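Local coordinates for protein esterase (Alcaligenes sp., PDB 1QLW) that probably hydrolyses carboxylic esters, as a bacterial esterase of the alpha/beta hydrolase fold, at residues P185-L190 with A216-K221; L202-H205 with Y211-Q214; T112-I117 with P174-S179; L33-K38 with A119-K124; L291-N296 with D303-Q308. All coordinates share one frame; numbering follows the deposited sequence.

Contact 1: residues P185-L190 with A216-K221; sequences PTVANL and AAMNPK
Met218, at the end of helix 211-218, reaches across to Val187 and Ala188 in the first turns of helix 185-197, joining two helices that flank the central sheet of this alpha/beta hydrolase fold. Everything exchanged between the two segments is apolar. The methyl CE of Met218 meets CG1 of Val187 at 3.8 Å, the two side chains running obliquely to each other. Its sulphur lies against Ala188, with SD 3.9 Å from CA and 4.1 Å from CB of that alanine. The methionine chain stays extended as far as SD and then bends (chi3 -62°), which puts sulphur and methyl against neighbouring residues of the facing helix. The backbones stay well apart, the CA atoms of Ala188 and Met218 being 7.8 Å from each other, and methionine fills the distance.

Polar links lie beside this patch. Val187 O receives a hydrogen bond from Thr215 OG1, a direct tie between the helices, and Thr186 OG1 bonds Ser105 N beyond strand 99-103. Beyond Met218 the chain leaves the helix at Asn219 in an Asx turn: Asn219 OD1 accepts from Lys221 N at 3.0 Å, nearly straight at 165°, with the donor 43° out of the carbonyl plane.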
# COMPACT_ATOMS: atom_id res chain seq x y z
N PRO A 185 -11.01 9.93 -9.64
CA PRO A 185 -11.10 10.58 -8.33
C PRO A 185 -9.78 11.04 -7.75
O PRO A 185 -9.72 11.98 -6.93
CB PRO A 185 -11.79 9.53 -7.45
CG PRO A 185 -12.66 8.78 -8.41
CD PRO A 185 -11.78 8.67 -9.63
N THR A 186 -8.65 10.44 -8.18
CA THR A 186 -7.34 10.92 -7.75
C THR A 186 -7.16 12.39 -8.07
O THR A 186 -6.49 13.11 -7.33
CB THR A 186 -6.24 10.08 -8.42
OG1 THR A 186 -6.40 8.69 -8.11
CG2 THR A 186 -4.86 10.50 -7.98
N VAL A 187 -7.69 12.85 -9.20
CA VAL A 187 -7.50 14.24 -9.62
C VAL A 187 -8.00 15.23 -8.60
O VAL A 187 -7.26 16.15 -8.21
CB VAL A 187 -8.18 14.43 -10.99
CG1 VAL A 187 -8.25 15.91 -11.37
CG2 VAL A 187 -7.41 13.64 -12.06
N ALA A 188 -9.25 15.09 -8.14
CA ALA A 188 -9.76 15.99 -7.12
C ALA A 188 -8.98 15.85 -5.81
O ALA A 188 -8.77 16.81 -5.09
CB ALA A 188 -11.23 15.72 -6.86
N ASN A 189 -8.58 14.62 -5.47
CA ASN A 189 -7.81 14.41 -4.25
C ASN A 189 -6.45 15.08 -4.32
O ASN A 189 -5.96 15.58 -3.30
CB ASN A 189 -7.69 12.92 -3.96
CG ASN A 189 -9.02 12.34 -3.51
OD1 ASN A 189 -9.81 13.03 -2.87
ND2 ASN A 189 -9.24 11.08 -3.83
N LEU A 190 -5.83 15.13 -5.51
CA LEU A 190 -4.55 15.83 -5.63
C LEU A 190 -4.75 17.33 -5.39
O LEU A 190 -3.84 17.97 -4.85
CB LEU A 190 -3.92 15.59 -6.99
CG LEU A 190 -3.39 14.16 -7.18
CD1 LEU A 190 -3.07 13.94 -8.66
CD2 LEU A 190 -2.18 13.89 -6.32
N ALA A 216 -4.93 20.94 -12.06
CA ALA A 216 -4.68 22.37 -12.19
C ALA A 216 -5.82 23.10 -12.89
O ALA A 216 -6.13 24.23 -12.53
CB ALA A 216 -3.35 22.61 -12.88
N ALA A 217 -6.43 22.45 -13.88
CA ALA A 217 -7.57 23.06 -14.56
C ALA A 217 -8.75 23.18 -13.60
O ALA A 217 -9.50 24.17 -13.64
CB ALA A 217 -7.96 22.24 -15.77
N MET A 218 -8.95 22.20 -12.72
CA MET A 218 -10.04 22.24 -11.75
C MET A 218 -9.79 23.36 -10.73
O MET A 218 -10.70 24.13 -10.39
CB MET A 218 -10.15 20.88 -11.08
CG MET A 218 -11.22 20.72 -10.02
SD MET A 218 -11.01 19.18 -9.07
CE MET A 218 -11.21 18.00 -10.39
N ASN A 219 -8.57 23.46 -10.25
CA ASN A 219 -8.18 24.47 -9.26
C ASN A 219 -6.67 24.56 -9.24
O ASN A 219 -6.01 23.58 -8.90
CB ASN A 219 -8.73 24.05 -7.90
CG ASN A 219 -8.56 25.11 -6.85
OD1 ASN A 219 -7.77 26.05 -7.05
ND2 ASN A 219 -9.30 25.04 -5.75
N PRO A 220 -6.07 25.69 -9.63
CA PRO A 220 -4.63 25.79 -9.67
C PRO A 220 -3.98 25.96 -8.30
O PRO A 220 -2.74 25.92 -8.21
CB PRO A 220 -4.39 27.03 -10.54
CG PRO A 220 -5.60 27.86 -10.28
CD PRO A 220 -6.76 26.90 -10.13
N LYS A 221 -4.75 26.18 -7.25
CA LYS A 221 -4.20 26.49 -5.94
C LYS A 221 -3.29 25.39 -5.42
O LYS A 221 -3.63 24.22 -5.37
CB LYS A 221 -5.31 26.75 -4.93
CG LYS A 221 -4.83 27.17 -3.55
CD LYS A 221 -5.99 27.65 -2.69
CE LYS A 221 -5.48 28.17 -1.36
NZ LYS A 221 -4.24 28.98 -1.53

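Contact 2: residues L202-H205 with Y211-Q214; sequences LLSH and YPFQ
Pro212 turns its ring toward the strand and is met by two side chains, Leu202 on its CB corner and Ser204 on its CG-CD side. Leu202 and Ser204 are two residues apart and so point from the same face of strand 200-205, while Leu203 between them points away from the helix. Leu202 runs obliquely past the ring: its CD1 rests 3.7 Å from CB of Pro212, off to one side of the ring's mean plane, and its own CB is 3.8 Å from that same ring atom. Ser204 meets the CG-CD side. Its OG stands 3.4 Å from CG of Pro212 and 3.5 Å from CD, while its CB touches CG of the ring at 3.7 Å. The hydroxyl sits between the backbone N and the carbonyl carbon (chi1 64°), beside the CG-CD bond of the ring and nearly in its mean plane, and makes a weak hydrogen bond with Gly209 O, in the turn that connects strand to helix.

The ring also packs on Ile226 of strand 223-229, so helix 211-218 lies across two neighbouring parallel strands, as in a beta-alpha-beta unit. Next to Pro212, Tyr211 OH bonds Gln104 OE1, and Phe213 meets Phe272 edge-to-face. The short turn between residues 205 and 211 probably corresponds to the nucleophile elbow, which follows this strand in alpha/beta hydrolases. No hydrogen bond joins the two segments; proline has no N-H to offer and, in the first helical turn, needs none, so strand and helix are held here by van der Waals packing of a buried, rigid ring.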
# COMPACT_ATOMS: atom_id res chain seq x y z
N LEU A 202 3.81 18.33 -8.51
CA LEU A 202 3.14 17.08 -8.83
C LEU A 202 3.95 16.33 -9.88
O LEU A 202 4.19 16.90 -10.96
CB LEU A 202 1.72 17.33 -9.34
CG LEU A 202 0.77 18.04 -8.38
CD1 LEU A 202 -0.58 18.28 -9.04
CD2 LEU A 202 0.59 17.31 -7.07
N LEU A 203 4.33 15.10 -9.60
CA LEU A 203 5.12 14.27 -10.52
C LEU A 203 4.32 13.00 -10.80
O LEU A 203 4.04 12.21 -9.90
CB LEU A 203 6.48 13.99 -9.93
CG LEU A 203 7.49 13.34 -10.89
CD1 LEU A 203 8.91 13.64 -10.44
CD2 LEU A 203 7.23 11.86 -11.02
N SER A 204 3.92 12.84 -12.06
CA SER A 204 3.08 11.73 -12.48
C SER A 204 3.73 10.88 -13.55
O SER A 204 4.82 11.17 -14.06
CB SER A 204 1.73 12.24 -12.94
OG SER A 204 1.91 13.04 -14.09
N HIS A 205 3.05 9.79 -13.92
CA HIS A 205 3.60 8.78 -14.80
C HIS A 205 2.52 8.11 -15.62
O HIS A 205 1.57 7.58 -15.05
CB HIS A 205 4.31 7.70 -13.94
CG HIS A 205 5.05 6.64 -14.70
ND1 HIS A 205 5.09 5.34 -14.24
CD2 HIS A 205 5.77 6.72 -15.84
CE1 HIS A 205 5.84 4.68 -15.14
NE2 HIS A 205 6.28 5.47 -16.10
N TYR A 211 -3.18 13.50 -15.00
CA TYR A 211 -3.83 13.92 -13.76
C TYR A 211 -3.46 15.30 -13.26
O TYR A 211 -4.36 16.08 -12.96
CB TYR A 211 -3.67 12.92 -12.62
CG TYR A 211 -4.29 11.56 -12.74
CD1 TYR A 211 -5.05 11.12 -13.83
CD2 TYR A 211 -4.15 10.67 -11.67
CE1 TYR A 211 -5.57 9.83 -13.86
CE2 TYR A 211 -4.68 9.40 -11.69
CZ TYR A 211 -5.40 8.97 -12.79
OH TYR A 211 -5.93 7.71 -12.88
N PRO A 212 -2.18 15.64 -13.13
CA PRO A 212 -1.85 16.96 -12.57
C PRO A 212 -2.40 18.11 -13.38
O PRO A 212 -2.72 19.16 -12.82
CB PRO A 212 -0.33 16.98 -12.51
CG PRO A 212 0.11 15.59 -12.66
CD PRO A 212 -0.98 14.81 -13.34
N PHE A 213 -2.47 17.93 -14.69
CA PHE A 213 -3.01 18.96 -15.56
C PHE A 213 -4.50 19.12 -15.36
O PHE A 213 -5.03 20.23 -15.40
CB PHE A 213 -2.69 18.64 -17.03
CG PHE A 213 -1.22 18.47 -17.29
CD1 PHE A 213 -0.37 19.56 -17.35
CD2 PHE A 213 -0.68 17.21 -17.47
CE1 PHE A 213 0.98 19.40 -17.61
CE2 PHE A 213 0.66 17.03 -17.73
CZ PHE A 213 1.50 18.14 -17.80
N GLN A 214 -5.21 17.99 -15.18
CA GLN A 214 -6.63 18.05 -14.86
C GLN A 214 -6.83 18.67 -13.48
O GLN A 214 -7.79 19.43 -13.26
CB GLN A 214 -7.24 16.65 -14.94
CG GLN A 214 -7.23 16.13 -16.36
CD GLN A 214 -7.67 14.70 -16.51
OE1 GLN A 214 -7.62 13.92 -15.55
NE2 GLN A 214 -8.10 14.30 -17.69

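Contact 3: residues T112-I117 with P174-S179; sequences TDISAI and PDWLGS
Trp176 carries the contact with its indole, and Thr112 covers one face of it. The methyl CG2 of Thr112 stands 3.5 Å above the ring plane and makes a CH-pi contact with the six-membered ring, 3.8 Å from its centroid and 20° off the normal. The two side chains cross at about a right angle. With OG1 of Thr112 between N and the carbonyl carbon (chi1 57°), CG2 is left as the branch that reaches the middle of the indole, while the hydroxyl oxygen lies farther out, 4.1 Å from CH2 of Trp176. The far end of the indole is met obliquely by three groups: Ile117 CD1 at 3.9 Å from CH2, Ile114 CG2 at 4.3 Å from the same CH2, and the carbonyl oxygen of Asp113 at 3.7 Å from CZ3.

Each segment is stiffened by its own Asx turn. Asp113 OD1 takes both N and OG of Ser115 just ahead of helix 115-121, and Asp175 OD1 takes Leu177 N while forming a salt bridge with Arg107. Ser179 then folds back, its N and OG both bonding Trp176 O. Asp175 OD2 also accepts from Cys72 N, at the disulfide between the adjacent Cys71 and Cys72.

Thr112 and Ile114 pack in addition on Pro174 of the second subunit. The arrangement is an aromatic residue from the loop before helix 185-197 packed against the loop leading into helix 115-121 and its first turn, in the long excursion between strands 99-103 and 200-205 of the alpha/beta hydrolase sheet, at the dimer interface.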
# COMPACT_ATOMS: atom_id res chain seq x y z
N THR A 112 -11.43 0.33 -2.87
CA THR A 112 -12.43 0.11 -3.89
C THR A 112 -13.78 -0.21 -3.22
O THR A 112 -13.84 -0.41 -2.02
CB THR A 112 -12.04 -1.06 -4.81
OG1 THR A 112 -11.86 -2.24 -4.00
CG2 THR A 112 -10.78 -0.75 -5.60
N ASP A 113 -14.84 -0.27 -4.01
CA ASP A 113 -16.16 -0.72 -3.57
C ASP A 113 -16.39 -2.09 -4.24
O ASP A 113 -16.38 -2.16 -5.48
CB ASP A 113 -17.27 0.22 -3.99
CG ASP A 113 -18.66 -0.11 -3.48
OD1 ASP A 113 -18.82 -1.09 -2.72
OD2 ASP A 113 -19.62 0.62 -3.81
N ILE A 114 -16.59 -3.12 -3.44
CA ILE A 114 -16.82 -4.45 -3.97
C ILE A 114 -18.30 -4.81 -4.07
O ILE A 114 -18.67 -5.92 -4.44
CB ILE A 114 -16.03 -5.52 -3.20
CG1 ILE A 114 -16.23 -5.50 -1.69
CG2 ILE A 114 -14.54 -5.38 -3.57
CD1 ILE A 114 -17.63 -5.77 -1.20
N SER A 115 -19.18 -3.84 -3.83
CA SER A 115 -20.61 -4.10 -3.77
C SER A 115 -21.14 -4.73 -5.05
O SER A 115 -22.00 -5.61 -4.95
CB SER A 115 -21.40 -2.82 -3.51
OG SER A 115 -21.11 -2.30 -2.24
N ALA A 116 -20.70 -4.25 -6.22
CA ALA A 116 -21.26 -4.79 -7.45
C ALA A 116 -20.87 -6.24 -7.68
O ALA A 116 -21.62 -7.01 -8.26
CB ALA A 116 -20.89 -3.91 -8.64
N ILE A 117 -19.65 -6.61 -7.26
CA ILE A 117 -19.23 -8.00 -7.41
C ILE A 117 -20.13 -8.88 -6.55
O ILE A 117 -20.66 -9.88 -7.04
CB ILE A 117 -17.74 -8.16 -7.04
CG1 ILE A 117 -16.87 -7.32 -7.98
CG2 ILE A 117 -17.35 -9.63 -7.12
CD1 ILE A 117 -15.47 -7.08 -7.47
N PRO A 174 -3.86 -5.51 -10.32
CA PRO A 174 -5.04 -5.15 -11.10
C PRO A 174 -5.39 -3.68 -10.98
O PRO A 174 -5.17 -3.04 -9.95
CB PRO A 174 -6.15 -6.03 -10.51
CG PRO A 174 -5.42 -7.20 -9.97
CD PRO A 174 -4.13 -6.65 -9.40
N ASP A 175 -6.00 -3.19 -12.04
CA ASP A 175 -6.31 -1.78 -12.21
C ASP A 175 -7.80 -1.58 -12.37
O ASP A 175 -8.42 -2.20 -13.24
CB ASP A 175 -5.52 -1.26 -13.41
CG ASP A 175 -5.40 0.23 -13.45
OD1 ASP A 175 -6.39 0.91 -13.11
OD2 ASP A 175 -4.31 0.72 -13.83
N TRP A 176 -8.38 -0.74 -11.50
CA TRP A 176 -9.79 -0.44 -11.49
C TRP A 176 -10.11 0.88 -12.19
O TRP A 176 -11.28 1.33 -12.09
CB TRP A 176 -10.25 -0.40 -10.02
CG TRP A 176 -10.30 -1.73 -9.35
CD1 TRP A 176 -9.30 -2.64 -9.17
CD2 TRP A 176 -11.45 -2.30 -8.72
NE1 TRP A 176 -9.76 -3.75 -8.52
CE2 TRP A 176 -11.08 -3.57 -8.24
CE3 TRP A 176 -12.77 -1.86 -8.55
CZ2 TRP A 176 -11.99 -4.39 -7.55
CZ3 TRP A 176 -13.67 -2.69 -7.88
CH2 TRP A 176 -13.26 -3.92 -7.41
N LEU A 177 -9.22 1.46 -12.96
CA LEU A 177 -9.46 2.74 -13.61
C LEU A 177 -10.79 2.80 -14.34
O LEU A 177 -11.55 3.78 -14.25
CB LEU A 177 -8.34 3.01 -14.64
CG LEU A 177 -8.37 4.41 -15.24
CD1 LEU A 177 -7.68 5.41 -14.35
CD2 LEU A 177 -7.77 4.42 -16.65
N GLY A 178 -11.08 1.75 -15.11
CA GLY A 178 -12.23 1.72 -15.98
C GLY A 178 -13.56 1.64 -15.27
O GLY A 178 -14.60 1.83 -15.90
N SER A 179 -13.54 1.37 -13.98
CA SER A 179 -14.72 1.26 -13.16
C SER A 179 -14.95 2.51 -12.30
O SER A 179 -15.86 2.50 -11.47
CB SER A 179 -14.62 -0.01 -12.30
OG SER A 179 -13.78 0.31 -11.23

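Contact 4: residues L33-K38 with A119-K124; sequences LSLSPK and AVKLGK
Leu35 has the most surface buried here, and its two methyls divide the work between Lys121 and Leu122. CD1 of Leu35 lies on the aliphatic part of Lys121, 3.6 Å from CD and 3.6 Å from CE, the two chains crossing at about a right angle. CD2 turns to Leu122, 3.8 Å from its CG and 4.1 Å from its CD2. Lys121 stays extended to CE and bends only at its last torsion (chi4 65°), where NZ departs to bond Leu130 O of the second subunit, with a long, weak ion pair to Asp132 of that subunit. With an alanine in place of Leu35 the branched end is gone, which is likely to leave the lysine stem and Leu122 without their apolar mate and open a gap between loop and helix end.

Beyond these residues each segment turns: the helix closes in a Schellman motif, Gly123 N bonding Val120 O and Lys124 N bonding Ala119 O, and the loop carries an ST turn in which Ser36 OG accepts from Lys38 N at 3.1 Å. Leu35 also packs on Asp132 of the second subunit. The loop joining strand 26-30 to strand 43-57 thus rests on the end of helix 115-121, far from the chain centre, with the partner subunit alongside.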
# COMPACT_ATOMS: atom_id res chain seq x y z
N LEU A 33 -22.49 -5.70 1.01
CA LEU A 33 -21.13 -5.66 1.51
C LEU A 33 -20.57 -7.01 1.88
O LEU A 33 -19.35 -7.16 2.07
CB LEU A 33 -21.03 -4.76 2.75
CG LEU A 33 -21.32 -3.28 2.52
CD1 LEU A 33 -21.26 -2.55 3.85
CD2 LEU A 33 -20.36 -2.67 1.51
N SER A 34 -21.42 -8.02 2.05
CA SER A 34 -20.99 -9.30 2.58
C SER A 34 -21.93 -10.40 2.08
O SER A 34 -23.10 -10.16 1.88
CB SER A 34 -20.99 -9.22 4.10
OG SER A 34 -20.57 -10.42 4.70
N LEU A 35 -21.38 -11.59 2.00
CA LEU A 35 -22.10 -12.81 1.71
C LEU A 35 -22.26 -13.68 2.96
O LEU A 35 -22.81 -14.77 2.85
CB LEU A 35 -21.32 -13.62 0.66
CG LEU A 35 -20.62 -12.88 -0.48
CD1 LEU A 35 -19.65 -13.85 -1.16
CD2 LEU A 35 -21.65 -12.29 -1.44
N SER A 36 -21.71 -13.24 4.09
CA SER A 36 -21.83 -14.06 5.30
C SER A 36 -22.24 -13.22 6.50
O SER A 36 -22.06 -12.00 6.57
CB SER A 36 -20.56 -14.84 5.63
OG SER A 36 -19.79 -14.30 6.69
N PRO A 37 -22.71 -13.91 7.54
CA PRO A 37 -23.15 -13.26 8.76
C PRO A 37 -22.05 -12.65 9.60
O PRO A 37 -22.36 -11.86 10.50
CB PRO A 37 -23.88 -14.35 9.52
CG PRO A 37 -23.29 -15.62 9.03
CD PRO A 37 -22.95 -15.38 7.58
N LYS A 38 -20.78 -12.91 9.31
CA LYS A 38 -19.69 -12.32 10.07
C LYS A 38 -19.62 -10.81 9.88
O LYS A 38 -18.95 -10.12 10.66
CB LYS A 38 -18.34 -12.94 9.72
CG LYS A 38 -18.00 -14.28 10.32
CD LYS A 38 -16.51 -14.58 10.11
CE LYS A 38 -15.64 -13.63 10.91
NZ LYS A 38 -14.20 -13.98 10.84
N ALA A 119 -23.13 -8.22 -5.51
CA ALA A 119 -24.50 -8.23 -6.02
C ALA A 119 -24.69 -9.28 -7.07
O ALA A 119 -25.73 -9.95 -7.16
CB ALA A 119 -24.89 -6.86 -6.55
N VAL A 120 -23.70 -9.45 -7.97
CA VAL A 120 -23.77 -10.48 -8.99
C VAL A 120 -23.67 -11.86 -8.36
O VAL A 120 -24.43 -12.78 -8.70
CB VAL A 120 -22.69 -10.24 -10.06
CG1 VAL A 120 -22.72 -11.33 -11.11
CG2 VAL A 120 -22.88 -8.87 -10.69
N LYS A 121 -22.76 -12.06 -7.40
CA LYS A 121 -22.63 -13.35 -6.74
C LYS A 121 -23.92 -13.76 -6.06
O LYS A 121 -24.24 -14.95 -6.01
CB LYS A 121 -21.45 -13.31 -5.77
CG LYS A 121 -21.03 -14.72 -5.36
CD LYS A 121 -19.66 -14.64 -4.71
CE LYS A 121 -19.30 -15.95 -4.09
NZ LYS A 121 -19.12 -17.04 -5.06
N LEU A 122 -24.63 -12.80 -5.50
CA LEU A 122 -25.90 -13.01 -4.82
C LEU A 122 -27.07 -13.20 -5.76
O LEU A 122 -28.20 -13.40 -5.30
CB LEU A 122 -26.15 -11.83 -3.88
CG LEU A 122 -25.26 -11.79 -2.63
CD1 LEU A 122 -25.31 -10.42 -2.00
CD2 LEU A 122 -25.71 -12.85 -1.63
N GLY A 123 -26.87 -13.06 -7.07
CA GLY A 123 -27.93 -13.23 -8.05
C GLY A 123 -28.87 -12.04 -8.11
O GLY A 123 -29.95 -12.18 -8.69
N LYS A 124 -28.45 -10.89 -7.61
CA LYS A 124 -29.29 -9.69 -7.59
C LYS A 124 -29.01 -8.75 -8.76
O LYS A 124 -29.79 -7.84 -9.00
CB LYS A 124 -29.09 -8.95 -6.27
CG LYS A 124 -29.53 -9.77 -5.06
CD LYS A 124 -29.46 -8.97 -3.77
CE LYS A 124 -29.90 -9.80 -2.59
NZ LYS A 124 -30.08 -8.99 -1.35

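Contact 5: residues L291-N296 with D303-Q308; sequences LGVHGN and DRNNLQ
Asn296 and Asn305 face each other from opposite directions and exchange two hydrogen bonds, the tight, buried part of the contact. Asn305 ND2 gives to Asn296 OD1 at 3.1 Å, almost straight at 173°. In return Asn296 ND2 gives to Asn305 OD1 at 2.8 Å, meeting a lone pair in that carbonyl's plane. The two amide planes are 20° apart, with Asn305 OD1 tilted from that of Asn296. The other hydrogen of Asn296 ND2 goes to Asp303 OD2, also at 2.8 Å, on the anti lone pair of the carboxylate, whose other oxygen OD1 is held by Ser297 OG. The polar atoms of the Asn296 amide are therefore all engaged, which fixes its rotation. A leucine in its place would lack both donor and acceptor and would probably leave the Asn305 amide without its mate and free to turn.

The looser side is plainer: buried Val293 sets CG1 3.3 Å from ND2 of Asn305, and both its methyls lie against the end of the partly exposed Gln308. The exposed Gly292 and His294 flank Val293 in the loop.

Asn305 holds the N-cap position of helix 306-319 but makes no capping bond; its side chain points instead to Asn296. A type I turn from Asp303 to Asn306, closed by Asn306 N to Asp303 O, leads into the helix. In alpha/beta hydrolases this loop between the last strand and the last helix usually bears the catalytic histidine, and here the amide pair ties the middle of the loop to the residue just before the helix.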
# COMPACT_ATOMS: atom_id res chain seq x y z
N LEU A 291 19.81 14.38 -24.87
CA LEU A 291 20.78 14.81 -23.87
C LEU A 291 21.94 13.83 -23.78
O LEU A 291 22.79 13.94 -22.89
CB LEU A 291 20.11 14.95 -22.50
CG LEU A 291 18.99 15.98 -22.43
CD1 LEU A 291 18.37 15.98 -21.04
CD2 LEU A 291 19.46 17.39 -22.79
N GLY A 292 21.99 12.85 -24.67
CA GLY A 292 23.04 11.84 -24.65
C GLY A 292 22.78 10.75 -23.62
O GLY A 292 23.71 10.05 -23.22
N VAL A 293 21.53 10.55 -23.22
CA VAL A 293 21.15 9.53 -22.24
C VAL A 293 20.32 8.52 -23.01
O VAL A 293 19.22 8.82 -23.45
CB VAL A 293 20.40 10.16 -21.07
CG1 VAL A 293 19.97 9.09 -20.08
CG2 VAL A 293 21.23 11.21 -20.37
N HIS A 294 20.83 7.29 -23.15
CA HIS A 294 20.23 6.31 -24.03
C HIS A 294 19.71 5.07 -23.31
O HIS A 294 20.22 4.70 -22.25
CB HIS A 294 21.29 5.85 -25.05
CG HIS A 294 21.85 6.99 -25.84
ND1 HIS A 294 23.01 7.67 -25.59
CD2 HIS A 294 21.27 7.65 -26.87
CE1 HIS A 294 23.19 8.62 -26.50
NE2 HIS A 294 22.12 8.66 -27.27
N GLY A 295 18.72 4.43 -23.91
CA GLY A 295 18.23 3.15 -23.44
C GLY A 295 17.14 3.20 -22.39
O GLY A 295 16.72 2.13 -21.95
N ASN A 296 16.67 4.35 -21.95
CA ASN A 296 15.67 4.36 -20.89
C ASN A 296 14.35 3.76 -21.35
O ASN A 296 13.87 4.01 -22.45
CB ASN A 296 15.45 5.75 -20.31
CG ASN A 296 16.56 6.13 -19.36
OD1 ASN A 296 17.48 6.87 -19.74
ND2 ASN A 296 16.47 5.60 -18.14
N ASP A 303 15.11 2.32 -13.75
CA ASP A 303 16.19 1.96 -14.64
C ASP A 303 17.54 2.04 -13.95
O ASP A 303 17.70 2.64 -12.88
CB ASP A 303 16.13 2.84 -15.89
CG ASP A 303 15.12 2.44 -16.96
OD1 ASP A 303 14.54 1.35 -16.87
OD2 ASP A 303 14.96 3.27 -17.89
N ARG A 304 18.58 1.46 -14.57
CA ARG A 304 19.90 1.42 -13.97
C ARG A 304 20.51 2.81 -13.80
O ARG A 304 21.34 3.02 -12.92
CB ARG A 304 20.81 0.49 -14.77
CG ARG A 304 20.42 -0.98 -14.64
CD ARG A 304 21.38 -1.89 -15.40
NE ARG A 304 21.40 -1.64 -16.83
CZ ARG A 304 22.27 -0.95 -17.54
NH1 ARG A 304 23.33 -0.37 -16.99
NH2 ARG A 304 22.10 -0.86 -18.85
N ASN A 305 20.15 3.75 -14.66
CA ASN A 305 20.59 5.13 -14.58
C ASN A 305 19.48 6.00 -13.98
O ASN A 305 19.44 7.20 -14.23
CB ASN A 305 21.02 5.66 -15.95
CG ASN A 305 19.84 5.81 -16.86
OD1 ASN A 305 18.82 5.13 -16.71
ND2 ASN A 305 19.92 6.70 -17.84
N ASN A 306 18.66 5.43 -13.09
CA ASN A 306 17.55 6.21 -12.54
C ASN A 306 18.00 7.44 -11.79
O ASN A 306 17.22 8.41 -11.76
CB ASN A 306 16.61 5.35 -11.71
CG ASN A 306 17.18 4.83 -10.41
OD1 ASN A 306 18.38 4.65 -10.27
ND2 ASN A 306 16.28 4.58 -9.45
N LEU A 307 19.16 7.45 -11.16
CA LEU A 307 19.58 8.65 -10.42
C LEU A 307 20.10 9.73 -11.35
O LEU A 307 19.98 10.92 -11.04
CB LEU A 307 20.59 8.30 -9.33
CG LEU A 307 20.13 7.20 -8.36
CD1 LEU A 307 21.11 7.08 -7.20
CD2 LEU A 307 18.73 7.45 -7.83
N GLN A 308 20.66 9.35 -12.51
CA GLN A 308 21.03 10.31 -13.54
C GLN A 308 19.76 11.03 -14.03
O GLN A 308 19.73 12.25 -14.20
CB GLN A 308 21.70 9.60 -14.70
CG GLN A 308 22.14 10.50 -15.84
CD GLN A 308 22.75 9.79 -17.01
OE1 GLN A 308 23.66 10.34 -17.66
NE2 GLN A 308 22.29 8.61 -17.33

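Overall arrangement
Contact 2 lies deepest, in the core near the chain centre, and packs a strand, a serine hydroxyl included, against its helix. Contact 1 shares helix 211-218 with it and touches it through Val187 and Tyr211, but reaches outward to an exposed methionine. Contacts 3 and 4 both use helix 115-121, meet at Leu33 and Ser115, and lie beside the second subunit; contact 3 is buried and aromatic, whereas contact 4, farthest from the chain centre, is partly exposed and mixes leucines with a lysine stem. Contact 5, about 50 Å from contact 4 centre to centre and across the chain's centre from it, alone joins its segments by hydrogen bonds, between buried amides and a carboxylate.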